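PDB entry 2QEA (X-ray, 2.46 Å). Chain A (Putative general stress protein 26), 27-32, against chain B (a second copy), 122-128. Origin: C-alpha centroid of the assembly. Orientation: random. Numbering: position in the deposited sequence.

Chain A (27-32) GRLIPM
Chain B, residues 122-128: ASGEISI

From A:Arg28 to A:Met32 and from B:Ser123 to B:Ile128 the backbones are extended and run nearly the same way, their end-to-end directions 21° apart. B:Ala122 to B:Ile128 is strand; B:Glu125 (phi/psi -98/117) and B:Ser127 (-122/133) point toward chain A and B:Ile126 (-120/138) away. In chain A, A:Ile30 to A:Met32 are strand (-123/152, -70/131, -137/160), preceded by A:Gly27 (65/-158, a positive phi that favours glycine), A:Arg28 (-108/170) and A:Leu29 (-75/140). The CA atoms of A:Arg28 and B:Glu125 lie 6.6 Å apart, those of A:Pro31 and B:Ser127 7.5 Å, and no direct hydrogen bond crosses. Instead one water donates to both backbones, its oxygen 2.8 Å from A:Leu29 O and 2.7 Å from B:Glu125 O; two acceptors cannot pair with each other.

A:Arg28 points toward chain B, extended (m, t, t, chi4 84°). Its guanidinium lays one face over B:Gly124 CA, 3.9 Å from A:Arg28 NE. A:Arg28 NH2 ends 2.9 Å from B:Ser123 OG (chi1 p), but the angle is too poor for a hydrogen bond. B:Glu125 (t, t, chi3 1°) reaches back: B:Glu125 OE1 lies 3.7 Å from A:Arg28 CB, and OE2, hydrogen-bonded elsewhere in the structure, 3.5 Å from A:Ile30 CG2 (p, t). These are van der Waals contacts, as is A:Pro31 CG (C-gamma endo) against B:Ser127 OG (chi1 m) at 3.5 Å.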

# COMPACT_ATOMS: atom_id res chain seq x y z
N GLY A 27 13.84 4.41 -9.41
CA GLY A 27 13.17 3.11 -9.38
C GLY A 27 11.72 3.16 -8.94
O GLY A 27 11.07 4.21 -9.02
N ARG A 28 11.22 2.02 -8.48
CA ARG A 28 9.86 1.86 -7.98
C ARG A 28 9.84 1.71 -6.46
O ARG A 28 10.89 1.55 -5.83
CB ARG A 28 9.19 0.66 -8.65
CG ARG A 28 9.02 0.82 -10.15
CD ARG A 28 8.04 -0.21 -10.69
NE ARG A 28 7.85 -0.09 -12.14
CZ ARG A 28 8.63 -0.62 -13.09
NH1 ARG A 28 9.73 -1.33 -12.79
NH2 ARG A 28 8.32 -0.42 -14.37
N LEU A 29 8.64 1.77 -5.89
CA LEU A 29 8.44 1.61 -4.44
C LEU A 29 8.59 0.12 -4.07
O LEU A 29 8.13 -0.74 -4.82
CB LEU A 29 7.05 2.10 -4.01
CG LEU A 29 6.66 3.55 -4.31
CD1 LEU A 29 5.17 3.77 -4.06
CD2 LEU A 29 7.50 4.53 -3.50
N ILE A 30 9.25 -0.15 -2.94
CA ILE A 30 9.48 -1.52 -2.42
C ILE A 30 8.89 -1.66 -1.01
O ILE A 30 8.84 -0.67 -0.27
CB ILE A 30 10.99 -1.91 -2.44
CG1 ILE A 30 11.84 -1.01 -1.54
CG2 ILE A 30 11.51 -1.88 -3.88
CD1 ILE A 30 13.30 -1.43 -1.45
N PRO A 31 8.49 -2.90 -0.61
CA PRO A 31 7.92 -3.09 0.73
C PRO A 31 8.97 -2.95 1.86
O PRO A 31 10.06 -3.52 1.76
CB PRO A 31 7.37 -4.52 0.67
CG PRO A 31 8.20 -5.20 -0.33
CD PRO A 31 8.51 -4.17 -1.37
N MSE A 32 8.62 -2.16 2.88
CA MSE A 32 9.47 -1.91 4.07
C MSE A 32 8.60 -1.96 5.34
O MSE A 32 7.39 -1.79 5.26
CB MSE A 32 10.13 -0.54 3.98
CG MSE A 32 11.04 -0.33 2.78
SE MSE A 32 12.63 -1.45 2.84
CE MSE A 32 13.56 -0.54 4.30
N ALA B 122 1.32 -2.62 -17.14
CA ALA B 122 2.37 -2.68 -18.16
C ALA B 122 3.57 -3.41 -17.57
O ALA B 122 4.06 -4.39 -18.14
CB ALA B 122 2.78 -1.28 -18.59
N SER B 123 4.05 -2.90 -16.43
CA SER B 123 5.17 -3.48 -15.69
C SER B 123 5.11 -3.09 -14.22
O SER B 123 4.33 -2.22 -13.83
CB SER B 123 6.50 -3.02 -16.30
OG SER B 123 6.60 -1.61 -16.31
N GLY B 124 5.93 -3.75 -13.40
CA GLY B 124 5.97 -3.46 -11.97
C GLY B 124 6.95 -4.29 -11.17
O GLY B 124 7.33 -5.38 -11.60
N GLU B 125 7.35 -3.75 -10.01
CA GLU B 125 8.26 -4.42 -9.09
C GLU B 125 7.39 -5.08 -8.03
O GLU B 125 6.69 -4.38 -7.29
CB GLU B 125 9.26 -3.43 -8.49
CG GLU B 125 10.37 -4.11 -7.68
CD GLU B 125 11.57 -3.22 -7.38
OE1 GLU B 125 11.60 -2.03 -7.77
OE2 GLU B 125 12.51 -3.73 -6.74
N ILE B 126 7.44 -6.42 -7.97
CA ILE B 126 6.57 -7.23 -7.11
C ILE B 126 7.35 -8.09 -6.10
O ILE B 126 8.38 -8.66 -6.46
CB ILE B 126 5.70 -8.20 -7.99
CG1 ILE B 126 4.89 -7.41 -9.03
CG2 ILE B 126 4.76 -9.05 -7.12
CD1 ILE B 126 4.03 -8.29 -9.94
N SER B 127 6.85 -8.15 -4.86
CA SER B 127 7.37 -9.03 -3.80
C SER B 127 6.21 -9.92 -3.35
O SER B 127 5.10 -9.43 -3.11
CB SER B 127 7.90 -8.24 -2.60
OG SER B 127 9.01 -7.45 -2.95
N ILE B 128 6.48 -11.23 -3.23
CA ILE B 128 5.48 -12.23 -2.84
C ILE B 128 6.03 -13.06 -1.67
O ILE B 128 7.10 -13.65 -1.80
CB ILE B 128 5.11 -13.12 -4.06
CG1 ILE B 128 4.39 -12.27 -5.11
CG2 ILE B 128 4.22 -14.28 -3.66
CD1 ILE B 128 3.95 -13.03 -6.35
O HOH W 1 7.65 -3.49 -4.89